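Local coordinates for protein nicotinate phosphoribosyltransferase (Vibrio cholerae, PDB 4HL7) that probably catalyses the ATP-assisted formation of nicotinate mononucleotide from nicotinate and phosphoribosyl diphosphate, the entry step of NAD synthesis from nicotinate, at residues His238-Asn243 / Ala378-Arg383; Ala386-Gln391 / Ile401-Leu406; Glu233-His238 / Asp246-Ala251. All blocks are in the same frame, centred on the assembly; numbering follows the deposited sequence.

Contact 1: residues His238-Asn243 / Ala378-Arg383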
ATOM      1  N   HIS A 238      -1.779 -16.453  -3.657  1.00 11.63           N
ATOM      2  CA  HIS A 238      -2.353 -17.505  -4.533  1.00 14.03           C
ATOM      3  C   HIS A 238      -1.361 -18.354  -5.261  1.00 13.37           C
ATOM      4  O   HIS A 238      -1.693 -19.451  -5.712  1.00 13.58           O
ATOM      5  CB  HIS A 238      -3.439 -16.933  -5.469  1.00 12.19           C
ATOM      6  CG  HIS A 238      -4.759 -16.715  -4.749  1.00 13.13           C
ATOM      7  ND1 HIS A 238      -4.977 -15.638  -3.967  1.00 14.96           N
ATOM      8  CD2 HIS A 238      -5.866 -17.554  -4.571  1.00 14.53           C
ATOM      9  CE1 HIS A 238      -6.208 -15.732  -3.385  1.00 13.05           C
ATOM     10  NE2 HIS A 238      -6.753 -16.905  -3.758  1.00 14.22           N
ATOM     11  N   GLN A 239      -0.118 -17.893  -5.378  1.00 12.58           N
ATOM     12  CA  GLN A 239       0.974 -18.736  -5.958  1.00 13.54           C
ATOM     13  C   GLN A 239       1.294 -19.965  -5.130  1.00 13.82           C
ATOM     14  O   GLN A 239       1.922 -20.919  -5.605  1.00 15.15           O
ATOM     15  CB  GLN A 239       2.276 -17.901  -6.162  1.00 13.72           C
ATOM     16  CG  GLN A 239       2.081 -16.767  -7.157  1.00 14.03           C
ATOM     17  CD  GLN A 239       3.224 -15.756  -7.074  1.00 14.83           C
ATOM     18  OE1 GLN A 239       4.241 -16.043  -6.469  1.00 14.41           O
ATOM     19  NE2 GLN A 239       3.043 -14.561  -7.664  1.00 13.60           N
ATOM     20  N   ALA A 240       0.940 -19.901  -3.870  1.00 13.01           N
ATOM     21  CA  ALA A 240       1.088 -21.023  -2.958  1.00 13.46           C
ATOM     22  C   ALA A 240      -0.204 -21.864  -2.840  1.00 15.57           C
ATOM     23  O   ALA A 240      -0.131 -23.081  -2.541  1.00 18.45           O
ATOM     24  CB  ALA A 240       1.497 -20.527  -1.562  1.00 14.23           C
ATOM     25  N   LEU A 241      -1.352 -21.243  -3.056  1.00 14.92           N
ATOM     26  CA  LEU A 241      -2.628 -21.873  -2.733  1.00 14.26           C
ATOM     27  C   LEU A 241      -3.250 -22.633  -3.933  1.00 13.91           C
ATOM     28  O   LEU A 241      -4.040 -23.613  -3.706  1.00 14.35           O
ATOM     29  CB  LEU A 241      -3.640 -20.787  -2.267  1.00 14.70           C
ATOM     30  CG  LEU A 241      -3.160 -19.990  -1.045  1.00 17.71           C
ATOM     31  CD1 LEU A 241      -4.179 -18.903  -0.746  1.00 17.71           C
ATOM     32  CD2 LEU A 241      -3.108 -20.956   0.100  1.00 16.00           C
ATOM     33  N   VAL A 242      -2.919 -22.220  -5.160  1.00 13.33           N
ATOM     34  CA  VAL A 242      -3.365 -22.970  -6.367  1.00 12.62           C
ATOM     35  C   VAL A 242      -2.156 -23.189  -7.254  1.00 13.21           C
ATOM     36  O   VAL A 242      -1.063 -22.832  -6.886  1.00 12.08           O
ATOM     37  CB  VAL A 242      -4.476 -22.177  -7.145  1.00 13.96           C
ATOM     38  CG1 VAL A 242      -5.697 -22.025  -6.194  1.00 15.67           C
ATOM     39  CG2 VAL A 242      -4.027 -20.736  -7.591  1.00 11.92           C
ATOM     40  N   ASN A 243      -2.351 -23.705  -8.485  1.00 13.50           N
ATOM     41  CA  ASN A 243      -1.203 -23.815  -9.321  1.00 12.63           C
ATOM     42  C   ASN A 243      -0.692 -22.433  -9.694  1.00 12.93           C
ATOM     43  O   ASN A 243      -1.472 -21.509  -9.842  1.00 13.58           O
ATOM     44  CB  ASN A 243      -1.499 -24.627 -10.614  1.00 12.98           C
ATOM     45  CG  ASN A 243      -0.219 -24.920 -11.371  1.00 14.32           C
ATOM     46  OD1 ASN A 243       0.142 -24.175 -12.322  1.00 14.72           O
ATOM     47  ND2 ASN A 243       0.547 -25.933 -10.875  1.00 14.36           N
ATOM     48  N   ALA A 378       6.767 -12.960   1.976  1.00 16.70           N
ATOM     49  CA  ALA A 378       7.894 -13.822   1.594  1.00 16.37           C
ATOM     50  C   ALA A 378       7.402 -15.231   1.311  1.00 16.89           C
ATOM     51  O   ALA A 378       7.991 -15.919   0.526  1.00 17.01           O
ATOM     52  CB  ALA A 378       8.935 -13.882   2.693  1.00 17.98           C
ATOM     53  N   GLU A 379       6.365 -15.668   2.019  1.00 16.41           N
ATOM     54  CA  GLU A 379       6.058 -17.084   2.075  1.00 18.02           C
ATOM     55  C   GLU A 379       4.591 -17.254   2.448  1.00 17.33           C
ATOM     56  O   GLU A 379       4.053 -16.485   3.229  1.00 16.73           O
ATOM     57  CB  GLU A 379       6.907 -17.720   3.196  1.00 21.20           C
ATOM     58  CG  GLU A 379       6.874 -19.214   3.289  1.00 23.44           C
ATOM     59  CD  GLU A 379       7.754 -19.700   4.442  1.00 29.83           C
ATOM     60  OE1 GLU A 379       8.983 -19.758   4.252  1.00 34.52           O
ATOM     61  OE2 GLU A 379       7.222 -19.960   5.549  1.00 31.93           O
ATOM     62  N   CYS A 380       3.977 -18.306   1.933  1.00 15.80           N
ATOM     63  CA  CYS A 380       2.576 -18.610   2.233  1.00 14.80           C
ATOM     64  C   CYS A 380       2.441 -20.137   2.244  1.00 15.17           C
ATOM     65  O   CYS A 380       2.912 -20.814   1.311  1.00 15.82           O
ATOM     66  CB  CYS A 380       1.707 -18.053   1.118  1.00 15.10           C
ATOM     67  SG  CYS A 380      -0.066 -18.339   1.344  1.00 17.77           S
ATOM     68  N   GLN A 381       1.815 -20.666   3.308  1.00 16.89           N
ATOM     69  CA  GLN A 381       1.753 -22.127   3.541  1.00 19.42           C
ATOM     70  C   GLN A 381       3.108 -22.761   3.438  1.00 18.66           C
ATOM     71  O   GLN A 381       3.245 -23.888   2.947  1.00 20.77           O
ATOM     72  CB  GLN A 381       0.775 -22.814   2.550  1.00 21.02           C
ATOM     73  CG  GLN A 381      -0.671 -22.491   2.771  1.00 23.35           C
ATOM     74  CD  GLN A 381      -1.165 -22.925   4.127  1.00 26.24           C
ATOM     75  OE1 GLN A 381      -0.770 -22.360   5.143  1.00 23.22           O
ATOM     76  NE2 GLN A 381      -1.991 -23.976   4.161  1.00 24.15           N
ATOM     77  N   GLY A 382       4.128 -22.043   3.922  1.00 18.48           N
ATOM     78  CA  GLY A 382       5.502 -22.553   3.923  1.00 21.09           C
ATOM     79  C   GLY A 382       6.157 -22.631   2.552  1.00 18.88           C
ATOM     80  O   GLY A 382       7.180 -23.303   2.397  1.00 21.91           O
ATOM     81  N   ARG A 383       5.532 -22.008   1.562  1.00 17.21           N
ATOM     82  CA  ARG A 383       6.014 -22.038   0.161  1.00 17.47           C
ATOM     83  C   ARG A 383       6.417 -20.632  -0.259  1.00 16.55           C
ATOM     84  O   ARG A 383       5.767 -19.662   0.160  1.00 14.60           O
ATOM     85  CB  ARG A 383       4.882 -22.536  -0.779  1.00 17.55           C
ATOM     86  CG  ARG A 383       4.333 -23.936  -0.390  1.00 17.50           C
ATOM     87  CD  ARG A 383       2.817 -24.077  -0.611  1.00 17.41           C
ATOM     88  NE  ARG A 383       2.307 -25.222   0.152  1.00 17.67           N
ATOM     89  CZ  ARG A 383       1.134 -25.804  -0.085  1.00 19.27           C
ATOM     90  NH1 ARG A 383       0.367 -25.365  -1.063  1.00 17.45           N
ATOM     91  NH2 ARG A 383       0.739 -26.837   0.664  1.00 19.42           N
TER
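R383 and A240 join the hairpin of strands 372-380 and 383-384, closed by a type I' beta turn from C380 to R383, to the C-terminal end of helix 232-241. R383 can be followed outward. Its CB lies 4.0 Å from A240 CB, and CG stands anti to the carbonyl carbon (chi1 -57°). The chain then bends at chi2, bringing CD alongside the alanine, 3.9 Å from A240 CB. At the tip NH1 donates to A240 O at 2.8 Å, bent to 138° at the hydrogen; the oxygen sits at the edge of the guanidinium, slightly out of its plane. The acceptor is a carbonyl in the last turn of the helix, where the helix dipole would be expected to favour a cationic partner. Q381 CB covers one guanidinium face near its rim, while its OE1 accepts from S38 N. A240 CB points toward the hairpin and packs against C380 CB at 3.7 Å. L241 starts off to one side, but its CD2 swings in to touch Q381 CG at 3.9 Å, the two side chains crossing at about a right angle. On the hairpin, C380 O receives R383 N and also lies only 3.2 Å from A240 CB.

Contact 2: residues Ala386-Gln391 / Ile401-Leu406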
ATOM      1  N   ALA A 386       6.211 -14.729  -5.076  1.00 15.19           N
ATOM      2  CA  ALA A 386       7.074 -13.690  -5.704  1.00 15.30           C
ATOM      3  C   ALA A 386       6.290 -12.603  -6.380  1.00 16.96           C
ATOM      4  O   ALA A 386       5.172 -12.807  -6.795  1.00 16.12           O
ATOM      5  CB  ALA A 386       8.016 -14.298  -6.704  1.00 14.70           C
ATOM      6  N   LYS A 387       6.905 -11.423  -6.458  1.00 17.70           N
ATOM      7  CA  LYS A 387       6.370 -10.367  -7.283  1.00 19.13           C
ATOM      8  C   LYS A 387       7.403 -10.062  -8.343  1.00 20.63           C
ATOM      9  O   LYS A 387       8.598  -9.967  -8.059  1.00 20.21           O
ATOM     10  CB  LYS A 387       6.118  -9.092  -6.483  1.00 20.40           C
ATOM     11  CG  LYS A 387       5.544  -7.972  -7.318  1.00 23.22           C
ATOM     12  CD  LYS A 387       5.232  -6.804  -6.423  1.00 30.32           C
ATOM     13  CE  LYS A 387       5.277  -5.533  -7.208  1.00 32.69           C
ATOM     14  NZ  LYS A 387       5.463  -4.430  -6.231  1.00 36.06           N
ATOM     15  N   ILE A 388       6.953  -9.878  -9.579  1.00 18.57           N
ATOM     16  CA  ILE A 388       7.916  -9.643 -10.648  1.00 21.03           C
ATOM     17  C   ILE A 388       7.906  -8.120 -10.968  1.00 22.64           C
ATOM     18  O   ILE A 388       8.892  -7.417 -10.782  1.00 31.39           O
ATOM     19  CB  ILE A 388       7.585 -10.500 -11.900  1.00 21.02           C
ATOM     20  CG1 ILE A 388       7.830 -11.967 -11.584  1.00 22.99           C
ATOM     21  CG2 ILE A 388       8.569 -10.175 -13.044  1.00 21.92           C
ATOM     22  CD1 ILE A 388       7.143 -12.949 -12.488  1.00 25.21           C
ATOM     23  N   SER A 389       6.745  -7.690 -11.429  1.00 21.99           N
ATOM     24  CA  SER A 389       6.321  -6.316 -11.824  1.00 26.61           C
ATOM     25  C   SER A 389       6.733  -5.926 -13.256  1.00 27.27           C
ATOM     26  O   SER A 389       7.388  -6.697 -13.986  1.00 28.62           O
ATOM     27  CB  SER A 389       6.701  -5.214 -10.809  1.00 24.43           C
ATOM     28  OG  SER A 389       7.993  -4.677 -11.189  1.00 36.69           O
ATOM     29  N   ASP A 390       6.370  -4.708 -13.647  1.00 28.02           N
ATOM     30  CA  ASP A 390       6.745  -4.241 -14.992  1.00 30.09           C
ATOM     31  C   ASP A 390       8.091  -3.534 -15.020  1.00 37.06           C
ATOM     32  O   ASP A 390       8.555  -3.074 -16.101  1.00 35.27           O
ATOM     33  CB  ASP A 390       5.652  -3.390 -15.578  1.00 30.51           C
ATOM     34  CG  ASP A 390       4.471  -4.237 -16.068  1.00 28.24           C
ATOM     35  OD1 ASP A 390       4.687  -5.305 -16.764  1.00 25.63           O
ATOM     36  OD2 ASP A 390       3.328  -3.780 -15.804  1.00 35.77           O
ATOM     37  N   GLN A 391       8.726  -3.481 -13.842  1.00 36.56           N
ATOM     38  CA  GLN A 391      10.165  -3.189 -13.744  1.00 41.15           C
ATOM     39  C   GLN A 391      10.947  -4.446 -13.277  1.00 37.78           C
ATOM     40  O   GLN A 391      11.061  -4.687 -12.082  1.00 35.99           O
ATOM     41  CB  GLN A 391      10.369  -2.027 -12.790  1.00 41.00           C
ATOM     42  CG  GLN A 391       9.863  -0.719 -13.359  1.00 47.20           C
ATOM     43  CD  GLN A 391       9.957   0.401 -12.356  1.00 48.53           C
ATOM     44  OE1 GLN A 391       8.951   1.049 -12.032  1.00 48.54           O
ATOM     45  NE2 GLN A 391      11.170   0.645 -11.854  1.00 51.02           N
ATOM     46  N   ILE A 401      14.966 -20.509  -7.645  1.00 17.77           N
ATOM     47  CA  ILE A 401      14.369 -21.598  -8.495  1.00 17.38           C
ATOM     48  C   ILE A 401      12.869 -21.403  -8.618  1.00 16.44           C
ATOM     49  O   ILE A 401      12.281 -21.539  -9.704  1.00 15.24           O
ATOM     50  CB  ILE A 401      14.696 -23.004  -7.963  1.00 18.32           C
ATOM     51  CG1 ILE A 401      16.203 -23.201  -7.865  1.00 19.45           C
ATOM     52  CG2 ILE A 401      13.983 -24.098  -8.792  1.00 19.51           C
ATOM     53  CD1 ILE A 401      16.698 -24.541  -7.265  1.00 21.77           C
ATOM     54  N   PHE A 402      12.203 -21.153  -7.522  1.00 14.57           N
ATOM     55  CA  PHE A 402      10.776 -20.763  -7.600  1.00 15.62           C
ATOM     56  C   PHE A 402      10.505 -19.600  -8.573  1.00 15.15           C
ATOM     57  O   PHE A 402       9.556 -19.639  -9.408  1.00 14.22           O
ATOM     58  CB  PHE A 402      10.198 -20.452  -6.218  1.00 15.63           C
ATOM     59  CG  PHE A 402       8.771 -20.082  -6.245  1.00 15.18           C
ATOM     60  CD1 PHE A 402       7.769 -21.086  -6.119  1.00 16.77           C
ATOM     61  CD2 PHE A 402       8.379 -18.766  -6.418  1.00 16.82           C
ATOM     62  CE1 PHE A 402       6.401 -20.715  -6.214  1.00 16.00           C
ATOM     63  CE2 PHE A 402       7.017 -18.397  -6.499  1.00 15.41           C
ATOM     64  CZ  PHE A 402       6.038 -19.389  -6.385  1.00 15.90           C
ATOM     65  N   LEU A 403      11.307 -18.546  -8.461  1.00 16.04           N
ATOM     66  CA  LEU A 403      11.060 -17.378  -9.293  1.00 16.02           C
ATOM     67  C   LEU A 403      11.281 -17.725 -10.772  1.00 15.45           C
ATOM     68  O   LEU A 403      10.463 -17.296 -11.646  1.00 16.69           O
ATOM     69  CB  LEU A 403      11.987 -16.225  -8.853  1.00 16.90           C
ATOM     70  CG  LEU A 403      11.872 -14.976  -9.725  1.00 17.52           C
ATOM     71  CD1 LEU A 403      10.444 -14.403  -9.818  1.00 16.54           C
ATOM     72  CD2 LEU A 403      12.861 -13.878  -9.265  1.00 17.81           C
ATOM     73  N   ALA A 404      12.338 -18.490 -11.054  1.00 16.79           N
ATOM     74  CA  ALA A 404      12.650 -18.908 -12.438  1.00 17.23           C
ATOM     75  C   ALA A 404      11.467 -19.762 -13.005  1.00 17.73           C
ATOM     76  O   ALA A 404      10.983 -19.533 -14.138  1.00 15.06           O
ATOM     77  CB  ALA A 404      13.977 -19.658 -12.532  1.00 16.89           C
ATOM     78  N   ASN A 405      10.988 -20.707 -12.206  1.00 16.33           N
ATOM     79  CA  ASN A 405       9.827 -21.481 -12.637  1.00 15.48           C
ATOM     80  C   ASN A 405       8.558 -20.644 -12.881  1.00 15.14           C
ATOM     81  O   ASN A 405       7.833 -20.835 -13.867  1.00 15.16           O
ATOM     82  CB  ASN A 405       9.532 -22.564 -11.584  1.00 16.97           C
ATOM     83  CG  ASN A 405       8.435 -23.473 -12.026  1.00 18.63           C
ATOM     84  OD1 ASN A 405       8.614 -24.270 -12.961  1.00 17.96           O
ATOM     85  ND2 ASN A 405       7.313 -23.350 -11.403  1.00 17.81           N
ATOM     86  N   LEU A 406       8.300 -19.717 -11.999  1.00 13.48           N
ATOM     87  CA  LEU A 406       7.134 -18.830 -12.114  1.00 14.04           C
ATOM     88  C   LEU A 406       7.247 -18.005 -13.419  1.00 15.62           C
ATOM     89  O   LEU A 406       6.272 -17.839 -14.156  1.00 14.58           O
ATOM     90  CB  LEU A 406       7.069 -17.879 -10.887  1.00 13.69           C
ATOM     91  CG  LEU A 406       5.947 -16.843 -10.971  1.00 15.18           C
ATOM     92  CD1 LEU A 406       4.576 -17.537 -10.832  1.00 13.48           C
ATOM     93  CD2 LEU A 406       6.143 -15.828  -9.820  1.00 15.19           C
TER
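A386 presses its methyl group into the side of helix 400-409, where three side chains receive it. CB lies 3.9 Å from L406 CD2 and 4.0 Å from L403 CD1, with F402 CE2 a little farther off at 4.2 Å. I388, two residues on, adds a second apolar row: its CG1 reaches L403 CD1 at 4.0 Å, and its CD1 meets L406 CD2 at 4.1 Å as the two side chains slide past each other in opposite directions. Each leucine thus offers one methyl to both A386 and I388, and no hydrogen bond crosses between the segments. On the helix, F402, L403 and L406 all hold CG anti to the backbone N; for L403 (chi1 176°) this sets CG, and chi2 of 57° then places CD1 where it meets both A386 and I388.

The next shell is polar. A386 N is bonded to Q239 OE1, and the same glutamine side chain packs on F402 and L406. The backbone of I388 pairs with T270. S389 OG then donates to I388 O and accepts from Q391 N at 3.0 Å, an ST turn. D399 OD1 receives F402 N in the first turn of helix 400-409.

The contact therefore packs the loop after strand 383-384 onto helix 400-409, with helix 232-241 touching through Q239 and helix 416-427 meeting I401 and A404.

Contact 3: residues Glu233-His238 / Asp246-Ala251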
ATOM      1  N   GLU A 233      -0.118  -8.735  -2.371  1.00 16.46           N
ATOM      2  CA  GLU A 233      -0.054  -9.973  -1.541  1.00 15.60           C
ATOM      3  C   GLU A 233      -1.187 -10.897  -1.729  1.00 14.53           C
ATOM      4  O   GLU A 233      -1.000 -12.079  -1.603  1.00 14.79           O
ATOM      5  CB  GLU A 233       0.089  -9.646  -0.010  1.00 16.70           C
ATOM      6  CG  GLU A 233      -1.137  -9.111   0.597  1.00 17.89           C
ATOM      7  CD  GLU A 233      -1.019  -8.960   2.132  1.00 18.76           C
ATOM      8  OE1 GLU A 233      -0.974 -10.006   2.872  1.00 17.36           O
ATOM      9  OE2 GLU A 233      -1.072  -7.790   2.565  1.00 18.77           O
ATOM     10  N   TRP A 234      -2.372 -10.391  -2.114  1.00 13.07           N
ATOM     11  CA  TRP A 234      -3.488 -11.292  -2.381  1.00 14.99           C
ATOM     12  C   TRP A 234      -3.153 -12.174  -3.602  1.00 14.49           C
ATOM     13  O   TRP A 234      -3.293 -13.414  -3.612  1.00 14.17           O
ATOM     14  CB  TRP A 234      -4.723 -10.424  -2.640  1.00 14.15           C
ATOM     15  CG  TRP A 234      -5.956 -11.179  -3.046  1.00 14.79           C
ATOM     16  CD1 TRP A 234      -6.604 -11.147  -4.276  1.00 14.78           C
ATOM     17  CD2 TRP A 234      -6.744 -12.074  -2.210  1.00 16.54           C
ATOM     18  NE1 TRP A 234      -7.763 -11.920  -4.244  1.00 13.34           N
ATOM     19  CE2 TRP A 234      -7.877 -12.521  -3.024  1.00 13.99           C
ATOM     20  CE3 TRP A 234      -6.639 -12.522  -0.890  1.00 17.48           C
ATOM     21  CZ2 TRP A 234      -8.851 -13.368  -2.527  1.00 14.19           C
ATOM     22  CZ3 TRP A 234      -7.625 -13.415  -0.390  1.00 15.94           C
ATOM     23  CH2 TRP A 234      -8.722 -13.796  -1.178  1.00 14.66           C
ATOM     24  N   PHE A 235      -2.587 -11.540  -4.626  1.00 14.60           N
ATOM     25  CA  PHE A 235      -2.222 -12.324  -5.856  1.00 14.75           C
ATOM     26  C   PHE A 235      -1.005 -13.229  -5.614  1.00 14.05           C
ATOM     27  O   PHE A 235      -0.918 -14.384  -6.121  1.00 14.24           O
ATOM     28  CB  PHE A 235      -1.928 -11.313  -6.959  1.00 14.79           C
ATOM     29  CG  PHE A 235      -3.136 -10.470  -7.279  1.00 17.78           C
ATOM     30  CD1 PHE A 235      -3.365  -9.279  -6.619  1.00 18.19           C
ATOM     31  CD2 PHE A 235      -4.101 -10.936  -8.139  1.00 17.01           C
ATOM     32  CE1 PHE A 235      -4.538  -8.556  -6.859  1.00 19.23           C
ATOM     33  CE2 PHE A 235      -5.288 -10.212  -8.359  1.00 19.13           C
ATOM     34  CZ  PHE A 235      -5.482  -9.016  -7.725  1.00 20.87           C
HETATM   35  N   MSE A 236      -0.052 -12.711  -4.828  1.00 14.36           N
HETATM   36  CA  MSE A 236       1.183 -13.479  -4.556  1.00 14.31           C
HETATM   37  C   MSE A 236       0.827 -14.687  -3.704  1.00 14.34           C
HETATM   38  O   MSE A 236       1.290 -15.775  -3.975  1.00 13.37           O
HETATM   39  CB  MSE A 236       2.141 -12.550  -3.744  1.00 13.86           C
HETATM   40  CG  MSE A 236       2.740 -11.504  -4.694  1.00 13.72           C
HETATM   41 SE   MSE A 236       3.544 -10.076  -3.564  1.00 21.10          SE
HETATM   42  CE  MSE A 236       5.188 -11.067  -3.164  1.00 18.63           C
ATOM     43  N   GLY A 237      -0.013 -14.499  -2.663  1.00 15.45           N
ATOM     44  CA  GLY A 237      -0.389 -15.656  -1.807  1.00 13.83           C
ATOM     45  C   GLY A 237      -0.991 -16.796  -2.639  1.00 14.64           C
ATOM     46  O   GLY A 237      -0.783 -17.969  -2.358  1.00 14.80           O
ATOM     47  N   HIS A 238      -1.779 -16.453  -3.657  1.00 11.63           N
ATOM     48  CA  HIS A 238      -2.353 -17.505  -4.533  1.00 14.03           C
ATOM     49  C   HIS A 238      -1.361 -18.354  -5.261  1.00 13.37           C
ATOM     50  O   HIS A 238      -1.693 -19.451  -5.712  1.00 13.58           O
ATOM     51  CB  HIS A 238      -3.439 -16.933  -5.469  1.00 12.19           C
ATOM     52  CG  HIS A 238      -4.759 -16.715  -4.749  1.00 13.13           C
ATOM     53  ND1 HIS A 238      -4.977 -15.638  -3.967  1.00 14.96           N
ATOM     54  CD2 HIS A 238      -5.866 -17.554  -4.571  1.00 14.53           C
ATOM     55  CE1 HIS A 238      -6.208 -15.732  -3.385  1.00 13.05           C
ATOM     56  NE2 HIS A 238      -6.753 -16.905  -3.758  1.00 14.22           N
ATOM     57  N   ASP A 246      -2.429 -20.466 -12.459  1.00 12.95           N
ATOM     58  CA  ASP A 246      -3.796 -20.050 -12.197  1.00 14.04           C
ATOM     59  C   ASP A 246      -3.886 -18.992 -11.127  1.00 15.15           C
ATOM     60  O   ASP A 246      -4.973 -18.477 -10.847  1.00 15.88           O
ATOM     61  CB  ASP A 246      -4.627 -21.285 -11.714  1.00 14.02           C
ATOM     62  CG  ASP A 246      -4.730 -22.342 -12.762  1.00 16.43           C
ATOM     63  OD1 ASP A 246      -4.900 -21.967 -13.951  1.00 17.44           O
ATOM     64  OD2 ASP A 246      -4.603 -23.534 -12.402  1.00 17.07           O
ATOM     65  N   SER A 247      -2.755 -18.674 -10.488  1.00 13.84           N
ATOM     66  CA  SER A 247      -2.749 -17.868  -9.263  1.00 13.76           C
ATOM     67  C   SER A 247      -3.424 -16.480  -9.404  1.00 13.91           C
ATOM     68  O   SER A 247      -4.252 -16.092  -8.578  1.00 13.41           O
ATOM     69  CB  SER A 247      -1.318 -17.710  -8.767  1.00 13.69           C
ATOM     70  OG  SER A 247      -0.510 -17.016  -9.703  1.00 14.82           O
ATOM     71  N   GLN A 248      -3.087 -15.750 -10.478  1.00 15.40           N
ATOM     72  CA  GLN A 248      -3.561 -14.431 -10.624  1.00 15.45           C
ATOM     73  C   GLN A 248      -5.069 -14.457 -11.011  1.00 16.41           C
ATOM     74  O   GLN A 248      -5.895 -13.703 -10.482  1.00 15.35           O
ATOM     75  CB  GLN A 248      -2.741 -13.714 -11.677  1.00 16.61           C
ATOM     76  CG  GLN A 248      -3.261 -12.315 -11.958  1.00 18.67           C
ATOM     77  CD  GLN A 248      -2.284 -11.533 -12.808  1.00 19.10           C
ATOM     78  OE1 GLN A 248      -1.761 -10.501 -12.372  1.00 20.51           O
ATOM     79  NE2 GLN A 248      -2.007 -12.031 -13.990  1.00 18.05           N
ATOM     80  N   GLN A 249      -5.432 -15.373 -11.895  1.00 13.65           N
ATOM     81  CA  GLN A 249      -6.821 -15.496 -12.262  1.00 15.32           C
ATOM     82  C   GLN A 249      -7.727 -15.899 -11.123  1.00 15.31           C
ATOM     83  O   GLN A 249      -8.801 -15.288 -10.947  1.00 14.31           O
ATOM     84  CB  GLN A 249      -7.009 -16.457 -13.448  1.00 16.76           C
ATOM     85  CG  GLN A 249      -8.340 -16.081 -14.094  1.00 23.20           C
ATOM     86  CD  GLN A 249      -8.501 -16.673 -15.439  1.00 29.83           C
ATOM     87  OE1 GLN A 249      -8.449 -15.988 -16.450  1.00 28.61           O
ATOM     88  NE2 GLN A 249      -8.686 -17.957 -15.462  1.00 27.18           N
ATOM     89  N   VAL A 250      -7.307 -16.881 -10.342  1.00 14.06           N
ATOM     90  CA  VAL A 250      -8.113 -17.309  -9.181  1.00 15.22           C
ATOM     91  C   VAL A 250      -8.227 -16.174  -8.161  1.00 13.49           C
ATOM     92  O   VAL A 250      -9.297 -15.938  -7.583  1.00 14.92           O
ATOM     93  CB  VAL A 250      -7.563 -18.590  -8.522  1.00 17.56           C
ATOM     94  CG1 VAL A 250      -8.214 -18.789  -7.154  1.00 16.82           C
ATOM     95  CG2 VAL A 250      -7.735 -19.799  -9.495  1.00 16.78           C
ATOM     96  N   ALA A 251      -7.119 -15.442  -7.949  1.00 14.21           N
ATOM     97  CA  ALA A 251      -7.150 -14.341  -6.978  1.00 15.81           C
ATOM     98  C   ALA A 251      -8.143 -13.277  -7.473  1.00 14.63           C
ATOM     99  O   ALA A 251      -8.937 -12.716  -6.678  1.00 13.22           O
ATOM    100  CB  ALA A 251      -5.756 -13.739  -6.819  1.00 16.18           C
TER
HETATM  101  O   HOH W   1       0.173 -14.417  -8.841  1.00 14.06           O
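A251 sits where W234, F235 and H238 converge, in a helix-helix packing between consecutive helices 232-241 and 247-258. The axes of the short segments approach to 8.0 Å and run at 125° to each other, more nearly antiparallel than parallel.

Apolar and aromatic contacts centre on the A251 methyl. It makes a CH-pi contact over one face of the H238 imidazole, with CB 3.9 Å from the ring centroid, and it also touches F235 CD2 at 3.5 Å and W234 CD1 at 3.7 Å. V250 CG1 meets H238 CD2, the two side chains crossing at about a right angle, while Q248 lays its CG by F235 CD2 and sends NE2 on to D279. Within helix 232-241 H238 and W234 meet edge-to-face, H238 CE1 lying over the centre of one indole face, and W234 CD1 lies over the centre of the F235 ring.

Hydrogen bonds hold two of these rings, H238 and W234. H238 ND1 donates to W234 O one turn back, almost straight at 175° and in the imidazole plane, and NE2 is bonded to Y34 OH; together they settle the ring's rotation. W234 holds CG anti to its backbone N (chi1 175°), and its NE1 crosses to A251 O at 2.8 Å, arriving from above the carbonyl plane.

One water links the two helices, donating to F235 O at 2.9 Å and to S247 OG at 2.8 Å; S247 OG is also bonded to E244 O.

In the fold
Helix 232-241 joins all three contacts. It belongs to 1 and 3, which share H238 and have centres about 9 Å apart, and reaches contact 2 through Q239, whose OE1 is hydrogen-bonded to A386 N at 2.7 Å. Contact 2 lies about 13 Å from both, centre to centre. Selenomethionine M236 of contact 3 packs on the loop of contact 2, its CG 3.5 Å from A386 O. V242 CG2 of contact 1 meets S247 CA of contact 3 at 3.6 Å. The helix ties a hairpin of the antiparallel sheet, the following loop and helix 247-258 together. H232, the predicted autophosphorylated histidine, unmodified here, precedes E233 of contact 3 and touches K387 of contact 2.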